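Local coordinates for hypothetical protein PG0816 (PDB 2APL) that is of unknown function but belongs to the DUF1896 family and folds from helices and loops without strands, at residues 70-74 with 75-79; 16-19 with 20-24; 120-124 with 125-129. All coordinates share one frame; numbering follows the deposited sequence.

Contact 1: 70-74 with 75-79; sequences LHFSR and YDTLV
Phe-72 CZ approaches Thr-77 OG1 obliquely to the ring, at 3.0 Å, with the two side chains crossing at about a right angle beside the N-cap of helix 74-85. The Phe-72 and Phe-121 rings meet edge-to-face, and Tyr-127 and Leu-130 of helix 126-143 also pack on Phe-72. One turn on, Val-79 CG2 covers one face of the Tyr-75 ring, offset toward its rim. Ser-73 is the N-cap residue: its OG, beside the carbonyl carbon and anti to the backbone N (chi1 170°), reaches forward to accept from Asp-76 N at 3.0 Å. That bond is nearly straight, at 172°. Ser-73 OG probably also hydrogen-bonds to His-23 O, and Asp-76 OD2 to His-23 ND1, which would join the start of this helix to the end of helix 3-23. The carbonyl of Ser-73 is gripped twice by Thr-77, whose chi1 of -63° puts OG1 beside its own backbone N, on the side where that carbonyl lies. The two donors come from opposite faces of the carbonyl plane, Thr-77 N at 3.0 Å from Ser-73 O and Thr-77 OG1 at 2.9 Å from it.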
loop_
_atom_site.group_PDB
_atom_site.type_symbol
_atom_site.label_atom_id
_atom_site.label_comp_id
_atom_site.label_asym_id
_atom_site.label_seq_id
_atom_site.Cartn_x
_atom_site.Cartn_y
_atom_site.Cartn_z
ATOM N N LEU A 70 3.951 -4.682 2.821
ATOM C CA LEU A 70 3.281 -3.496 2.322
ATOM C C LEU A 70 3.488 -3.304 0.812
ATOM O O LEU A 70 3.251 -2.239 0.297
ATOM C CB LEU A 70 3.771 -2.247 3.055
ATOM C CG LEU A 70 3.489 -2.178 4.566
ATOM C CD1 LEU A 70 4.284 -0.982 5.080
ATOM C CD2 LEU A 70 1.948 -2.042 4.849
ATOM N N HIS A 71 3.907 -4.347 0.103
ATOM C CA HIS A 71 4.062 -4.249 -1.355
ATOM C C HIS A 71 2.785 -4.263 -2.147
ATOM O O HIS A 71 2.741 -3.636 -3.222
ATOM C CB HIS A 71 5.029 -5.318 -1.872
ATOM C CG HIS A 71 6.420 -5.169 -1.336
ATOM N ND1 HIS A 71 7.534 -5.199 -2.144
ATOM C CD2 HIS A 71 6.874 -4.969 -0.075
ATOM C CE1 HIS A 71 8.618 -5.010 -1.403
ATOM N NE2 HIS A 71 8.243 -4.873 -0.143
ATOM N N PHE A 72 1.756 -4.978 -1.657
ATOM C CA PHE A 72 0.466 -4.956 -2.338
ATOM C C PHE A 72 -0.479 -3.941 -1.683
ATOM O O PHE A 72 -0.673 -3.932 -0.448
ATOM C CB PHE A 72 -0.212 -6.347 -2.480
ATOM C CG PHE A 72 -1.507 -6.298 -3.288
ATOM C CD1 PHE A 72 -1.476 -6.441 -4.684
ATOM C CD2 PHE A 72 -2.702 -5.996 -2.665
ATOM C CE1 PHE A 72 -2.653 -6.326 -5.436
ATOM C CE2 PHE A 72 -3.882 -5.852 -3.388
ATOM C CZ PHE A 72 -3.874 -6.050 -4.779
ATOM N N SER A 73 -1.027 -3.078 -2.533
ATOM C CA SER A 73 -1.841 -1.974 -2.074
ATOM C C SER A 73 -3.228 -2.097 -2.711
ATOM O O SER A 73 -3.381 -1.954 -3.952
ATOM C CB SER A 73 -1.188 -0.646 -2.448
ATOM O OG SER A 73 -2.080 0.438 -2.213
ATOM N N ARG A 74 -4.227 -2.327 -1.868
ATOM C CA ARG A 74 -5.654 -2.240 -2.325
ATOM C C ARG A 74 -5.990 -0.873 -2.903
ATOM O O ARG A 74 -6.612 -0.802 -3.943
ATOM C CB ARG A 74 -6.618 -2.622 -1.208
ATOM C CG ARG A 74 -6.379 -4.094 -0.754
ATOM C CD ARG A 74 -7.301 -4.499 0.391
ATOM N NE ARG A 74 -7.082 -3.604 1.533
ATOM C CZ ARG A 74 -7.941 -3.422 2.542
ATOM N NH1 ARG A 74 -9.108 -4.107 2.600
ATOM N NH2 ARG A 74 -7.636 -2.550 3.492
ATOM N N TYR A 75 -5.558 0.196 -2.219
ATOM C CA TYR A 75 -5.750 1.558 -2.713
ATOM C C TYR A 75 -5.216 1.743 -4.123
ATOM O O TYR A 75 -5.976 2.165 -5.002
ATOM C CB TYR A 75 -5.167 2.581 -1.764
ATOM C CG TYR A 75 -5.109 3.985 -2.341
ATOM C CD1 TYR A 75 -6.221 4.833 -2.258
ATOM C CD2 TYR A 75 -3.959 4.450 -3.013
ATOM C CE1 TYR A 75 -6.196 6.130 -2.835
ATOM C CE2 TYR A 75 -3.908 5.756 -3.565
ATOM C CZ TYR A 75 -5.016 6.575 -3.449
ATOM O OH TYR A 75 -4.996 7.828 -3.977
ATOM N N ASP A 76 -3.944 1.400 -4.343
ATOM C CA ASP A 76 -3.330 1.486 -5.669
ATOM C C ASP A 76 -4.078 0.649 -6.721
ATOM O O ASP A 76 -4.197 1.058 -7.881
ATOM C CB ASP A 76 -1.846 1.033 -5.625
ATOM C CG ASP A 76 -0.897 2.081 -4.979
ATOM O OD1 ASP A 76 -1.339 3.206 -4.629
ATOM O OD2 ASP A 76 0.322 1.758 -4.813
ATOM N N THR A 77 -4.535 -0.545 -6.331
ATOM C CA THR A 77 -5.232 -1.449 -7.247
ATOM C C THR A 77 -6.582 -0.811 -7.729
ATOM O O THR A 77 -6.916 -0.825 -8.938
ATOM C CB THR A 77 -5.494 -2.820 -6.574
ATOM O OG1 THR A 77 -4.254 -3.423 -6.263
ATOM C CG2 THR A 77 -6.256 -3.800 -7.531
ATOM N N LEU A 78 -7.310 -0.207 -6.787
ATOM C CA LEU A 78 -8.583 0.469 -7.129
ATOM C C LEU A 78 -8.331 1.669 -8.041
ATOM O O LEU A 78 -9.052 1.857 -9.027
ATOM C CB LEU A 78 -9.306 0.914 -5.847
ATOM C CG LEU A 78 -9.865 -0.260 -5.047
ATOM C CD1 LEU A 78 -10.243 0.220 -3.656
ATOM C CD2 LEU A 78 -11.083 -0.892 -5.747
ATOM N N VAL A 79 -7.297 2.447 -7.722
ATOM C CA VAL A 79 -6.945 3.639 -8.531
ATOM C C VAL A 79 -6.645 3.218 -9.969
ATOM O O VAL A 79 -7.127 3.815 -10.910
ATOM C CB VAL A 79 -5.757 4.433 -7.898
ATOM C CG1 VAL A 79 -5.154 5.389 -8.875
ATOM C CG2 VAL A 79 -6.224 5.184 -6.662
#

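Contact 2: 16-19 with 20-24; sequences LETY and LNEHF
Tyr-19 and His-23 are brought together by different first torsions: in Tyr-19 CG is anti to the backbone N (chi1 -173°), whereas in His-23 it lies beside the backbone N (chi1 -65°), which carries the imidazole back along the last turn of helix 3-23. The two side chains cross at about a right angle. His-23 CD2 comes over one face of the tyrosine ring, near the rim, and approaches Tyr-19 CE1 to 3.4 Å. The ring planes are 43° apart, an oblique pairing. The edge of the imidazole also meets the tyrosine carbonyl, with His-23 CD2 3.3 Å from Tyr-19 O. Phe-24, the first residue to leave helical geometry, lies alongside Tyr-19 and turns its ring edge to it, Phe-24 CE2 3.7 Å from Tyr-19 CE2. Farther round the helix, Leu-16 CD1 packs on Leu-20 CG at 3.8 Å.

The backbone is bonded in i to i+4 steps, and the bonds become more bent toward the end: Leu-20 N to Leu-16 O is nearly straight, but His-23 N to Tyr-19 O is clearly bent. Tyr-19 O also accepts a weak bond from Glu-22 N, as might be expected where a helix is finishing. Tyr-19 OH hydrogen-bonds to Leu-70 O, and His-23 ND1 is taken up by Asp-76. Leu-16 and Leu-20 face helix 31-51, where both touch side chains, while Phe-24 packs on Leu-70 and Ser-73 in the loop that leads into helix 74-85.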
loop_
_atom_site.group_PDB
_atom_site.type_symbol
_atom_site.label_atom_id
_atom_site.label_comp_id
_atom_site.label_asym_id
_atom_site.label_seq_id
_atom_site.Cartn_x
_atom_site.Cartn_y
_atom_site.Cartn_z
ATOM N N LEU A 16 8.909 5.761 5.436
ATOM C CA LEU A 16 7.715 4.941 5.661
ATOM C C LEU A 16 6.513 5.873 5.657
ATOM O O LEU A 16 5.462 5.561 5.071
ATOM C CB LEU A 16 7.763 4.228 7.043
ATOM C CG LEU A 16 6.533 3.373 7.440
ATOM C CD1 LEU A 16 6.149 2.320 6.352
ATOM C CD2 LEU A 16 6.797 2.666 8.785
ATOM N N GLU A 17 6.664 7.047 6.265
ATOM C CA GLU A 17 5.530 8.013 6.220
ATOM C C GLU A 17 5.150 8.353 4.789
ATOM O O GLU A 17 3.962 8.335 4.404
ATOM C CB GLU A 17 5.822 9.246 7.038
ATOM C CG GLU A 17 5.738 8.985 8.571
ATOM C CD GLU A 17 6.056 10.247 9.318
ATOM O OE1 GLU A 17 6.326 11.265 8.659
ATOM O OE2 GLU A 17 6.025 10.256 10.536
ATOM N N THR A 18 6.146 8.647 3.984
ATOM C CA THR A 18 5.924 8.990 2.572
ATOM C C THR A 18 5.241 7.814 1.801
ATOM O O THR A 18 4.293 8.000 1.071
ATOM C CB THR A 18 7.235 9.435 1.956
ATOM O OG1 THR A 18 7.696 10.614 2.660
ATOM C CG2 THR A 18 7.075 9.752 0.429
ATOM N N TYR A 19 5.763 6.620 2.002
ATOM C CA TYR A 19 5.287 5.432 1.331
ATOM C C TYR A 19 3.824 5.171 1.694
ATOM O O TYR A 19 3.022 4.884 0.817
ATOM C CB TYR A 19 6.172 4.229 1.730
ATOM C CG TYR A 19 5.816 2.983 0.931
ATOM C CD1 TYR A 19 6.329 2.820 -0.324
ATOM C CD2 TYR A 19 4.977 1.955 1.464
ATOM C CE1 TYR A 19 6.030 1.718 -1.101
ATOM C CE2 TYR A 19 4.693 0.791 0.690
ATOM C CZ TYR A 19 5.206 0.715 -0.613
ATOM O OH TYR A 19 5.015 -0.367 -1.462
ATOM N N LEU A 20 3.491 5.253 2.977
ATOM C CA LEU A 20 2.093 5.104 3.404
ATOM C C LEU A 20 1.185 6.235 2.883
ATOM O O LEU A 20 0.081 5.976 2.393
ATOM C CB LEU A 20 1.995 4.997 4.929
ATOM C CG LEU A 20 2.704 3.774 5.554
ATOM C CD1 LEU A 20 2.642 3.892 7.073
ATOM C CD2 LEU A 20 2.044 2.440 5.160
ATOM N N ASN A 21 1.683 7.473 2.932
ATOM C CA ASN A 21 0.941 8.593 2.421
ATOM C C ASN A 21 0.559 8.320 0.981
ATOM O O ASN A 21 -0.594 8.621 0.567
ATOM C CB ASN A 21 1.726 9.904 2.443
ATOM C CG ASN A 21 1.854 10.499 3.811
ATOM O OD1 ASN A 21 1.198 10.065 4.806
ATOM N ND2 ASN A 21 2.803 11.467 3.923
ATOM N N GLU A 22 1.469 7.699 0.224
ATOM C CA GLU A 22 1.167 7.514 -1.214
ATOM C C GLU A 22 0.302 6.281 -1.510
ATOM O O GLU A 22 -0.521 6.316 -2.393
ATOM C CB GLU A 22 2.468 7.406 -2.034
ATOM C CG GLU A 22 3.330 8.688 -1.995
ATOM C CD GLU A 22 4.754 8.491 -2.585
ATOM O OE1 GLU A 22 5.321 7.365 -2.461
ATOM O OE2 GLU A 22 5.309 9.476 -3.152
ATOM N N HIS A 23 0.512 5.204 -0.765
ATOM C CA HIS A 23 0.084 3.866 -1.186
ATOM C C HIS A 23 -0.940 3.249 -0.219
ATOM O O HIS A 23 -1.653 2.307 -0.572
ATOM C CB HIS A 23 1.305 2.920 -1.261
ATOM C CG HIS A 23 2.300 3.299 -2.318
ATOM N ND1 HIS A 23 2.022 3.218 -3.668
ATOM C CD2 HIS A 23 3.551 3.819 -2.223
ATOM C CE1 HIS A 23 3.071 3.638 -4.357
ATOM N NE2 HIS A 23 4.007 4.015 -3.505
ATOM N N PHE A 24 -0.934 3.732 1.027
ATOM C CA PHE A 24 -1.856 3.248 2.068
ATOM C C PHE A 24 -2.375 4.430 2.879
ATOM O O PHE A 24 -2.148 4.493 4.110
ATOM C CB PHE A 24 -1.137 2.271 2.984
ATOM C CG PHE A 24 -0.634 1.051 2.290
ATOM C CD1 PHE A 24 -1.401 -0.127 2.263
ATOM C CD2 PHE A 24 0.621 1.051 1.689
ATOM C CE1 PHE A 24 -0.938 -1.270 1.640
ATOM C CE2 PHE A 24 1.111 -0.144 1.075
ATOM C CZ PHE A 24 0.340 -1.289 1.058
#

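Contact 3: 120-124 with 125-129; sequences DFEAS and PEYEH
Glu-122 lays its CG over the centre of the Tyr-127 ring, a CH-pi contact 3.5 Å from CG to the ring centroid and only 4° off the normal. The two side chains run side by side in the same direction, the glutamate extended beyond CG. At the edge of the tyrosine ring sits Phe-121, its CE2 3.8 Å from Tyr-127 CD1, the two side chains crossing at about a right angle. On the far side of its ring, Phe-121 CE1 lies 3.8 Å from Glu-126 CG.

Behind these groups the chain turns through Ser-124 and Pro-125 into the helix. Ser-124 OG donates to Glu-126 OE2 at 2.9 Å, meeting the carboxylate oxygen on its anti side and 23° out of plane. Tyr-127 N bonds to Ser-124 O at 3.3 Å, but the donor stands well above the carbonyl plane. The tyrosine CG is anti to the backbone N (chi1 -173°), which sets the ring alongside Glu-122. The contact thus joins the loop that follows helix 106-112 to the first turn of helix 126-143, with Phe-121 and Tyr-127 facing the loop before helix 74-85.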
loop_
_atom_site.group_PDB
_atom_site.type_symbol
_atom_site.label_atom_id
_atom_site.label_comp_id
_atom_site.label_asym_id
_atom_site.label_seq_id
_atom_site.Cartn_x
_atom_site.Cartn_y
_atom_site.Cartn_z
ATOM N N ASP A 120 4.101 -10.620 -3.192
ATOM C CA ASP A 120 4.282 -11.072 -4.560
ATOM C C ASP A 120 2.963 -11.309 -5.284
ATOM O O ASP A 120 2.961 -11.902 -6.371
ATOM C CB ASP A 120 4.993 -12.413 -4.504
ATOM C CG ASP A 120 4.689 -13.149 -3.204
ATOM O OD1 ASP A 120 3.792 -14.033 -3.232
ATOM O OD2 ASP A 120 5.301 -12.754 -2.154
ATOM N N PHE A 121 1.858 -10.852 -4.692
ATOM C CA PHE A 121 0.514 -11.101 -5.254
ATOM C C PHE A 121 0.327 -10.559 -6.662
ATOM O O PHE A 121 -0.243 -11.227 -7.524
ATOM C CB PHE A 121 -0.600 -10.585 -4.356
ATOM C CG PHE A 121 -1.978 -10.910 -4.893
ATOM C CD1 PHE A 121 -2.517 -12.202 -4.743
ATOM C CD2 PHE A 121 -2.708 -9.948 -5.585
ATOM C CE1 PHE A 121 -3.787 -12.523 -5.250
ATOM C CE2 PHE A 121 -3.993 -10.260 -6.103
ATOM C CZ PHE A 121 -4.515 -11.562 -5.939
ATOM N N GLU A 122 0.816 -9.348 -6.900
ATOM C CA GLU A 122 0.604 -8.736 -8.190
ATOM C C GLU A 122 1.247 -9.476 -9.369
ATOM O O GLU A 122 0.676 -9.483 -10.481
ATOM C CB GLU A 122 0.955 -7.254 -8.174
ATOM C CG GLU A 122 0.304 -6.536 -9.334
ATOM C CD GLU A 122 0.884 -5.186 -9.629
ATOM O OE1 GLU A 122 1.376 -4.520 -8.695
ATOM O OE2 GLU A 122 0.823 -4.783 -10.805
ATOM N N ALA A 123 2.394 -10.120 -9.117
ATOM C CA ALA A 123 2.993 -11.095 -10.043
ATOM C C ALA A 123 2.216 -12.434 -10.174
ATOM O O ALA A 123 2.356 -13.131 -11.177
ATOM C CB ALA A 123 4.486 -11.348 -9.670
ATOM N N SER A 124 1.446 -12.789 -9.146
ATOM C CA SER A 124 0.542 -13.964 -9.058
ATOM C C SER A 124 -0.343 -14.188 -10.310
ATOM O O SER A 124 -0.849 -13.200 -10.877
ATOM C CB SER A 124 -0.434 -13.656 -7.890
ATOM O OG SER A 124 -0.809 -14.761 -7.090
ATOM N N PRO A 125 -0.588 -15.469 -10.718
ATOM C CA PRO A 125 -1.723 -15.690 -11.631
ATOM C C PRO A 125 -3.019 -15.065 -11.117
ATOM O O PRO A 125 -3.799 -14.521 -11.905
ATOM C CB PRO A 125 -1.855 -17.225 -11.692
ATOM C CG PRO A 125 -0.471 -17.736 -11.414
ATOM C CD PRO A 125 0.140 -16.731 -10.438
ATOM N N GLU A 126 -3.228 -15.090 -9.799
ATOM C CA GLU A 126 -4.512 -14.657 -9.274
ATOM C C GLU A 126 -4.765 -13.145 -9.318
ATOM O O GLU A 126 -5.918 -12.713 -9.210
ATOM C CB GLU A 126 -4.913 -15.341 -7.948
ATOM C CG GLU A 126 -3.814 -15.897 -7.072
ATOM C CD GLU A 126 -3.205 -17.236 -7.528
ATOM O OE1 GLU A 126 -3.896 -18.119 -8.105
ATOM O OE2 GLU A 126 -2.001 -17.409 -7.274
ATOM N N TYR A 127 -3.718 -12.352 -9.565
ATOM C CA TYR A 127 -3.901 -10.911 -9.794
ATOM C C TYR A 127 -4.940 -10.579 -10.876
ATOM O O TYR A 127 -5.793 -9.734 -10.683
ATOM C CB TYR A 127 -2.578 -10.159 -10.086
ATOM C CG TYR A 127 -2.802 -8.650 -10.135
ATOM C CD1 TYR A 127 -3.149 -7.939 -8.965
ATOM C CD2 TYR A 127 -2.719 -7.935 -11.336
ATOM C CE1 TYR A 127 -3.397 -6.557 -8.990
ATOM C CE2 TYR A 127 -2.975 -6.538 -11.369
ATOM C CZ TYR A 127 -3.307 -5.871 -10.190
ATOM O OH TYR A 127 -3.556 -4.516 -10.181
ATOM N N GLU A 128 -4.848 -11.243 -12.025
ATOM C CA GLU A 128 -5.727 -10.924 -13.138
ATOM C C GLU A 128 -7.174 -11.207 -12.735
ATOM O O GLU A 128 -8.073 -10.449 -13.087
ATOM C CB GLU A 128 -5.333 -11.679 -14.427
ATOM C CG GLU A 128 -3.949 -12.368 -14.428
ATOM C CD GLU A 128 -2.724 -11.483 -14.017
ATOM O OE1 GLU A 128 -2.656 -10.275 -14.378
ATOM O OE2 GLU A 128 -1.806 -12.018 -13.340
ATOM N N HIS A 129 -7.378 -12.274 -11.958
ATOM C CA HIS A 129 -8.680 -12.611 -11.415
ATOM C C HIS A 129 -9.259 -11.517 -10.519
ATOM O O HIS A 129 -10.428 -11.125 -10.669
ATOM C CB HIS A 129 -8.644 -13.940 -10.661
ATOM C CG HIS A 129 -8.383 -15.128 -11.532
ATOM N ND1 HIS A 129 -7.275 -15.932 -11.374
ATOM C CD2 HIS A 129 -9.101 -15.672 -12.549
ATOM C CE1 HIS A 129 -7.304 -16.908 -12.270
ATOM N NE2 HIS A 129 -8.402 -16.772 -12.998
#

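All three contacts lie at helix ends: contact 2 finishes helix 3-23, contact 1 begins helix 74-85 and contact 3 leads into helix 126-143. Contact 1 is the most buried and stands between the others, their centres about 11 and 12 Å from its own. Its link to contact 2 is mainly polar, through probable hydrogen bonds at His-23, supplemented by Phe-24; its link to contact 3 is packing, mainly through Phe-72 and also Thr-77. Contacts 2 and 3 do not touch, their nearest atoms being about 9 Å apart. Contact 2 mixes buried leucines with exposed polar residues, whereas contact 3, farthest from the chain centre, is mostly exposed apart from its two aromatic rings.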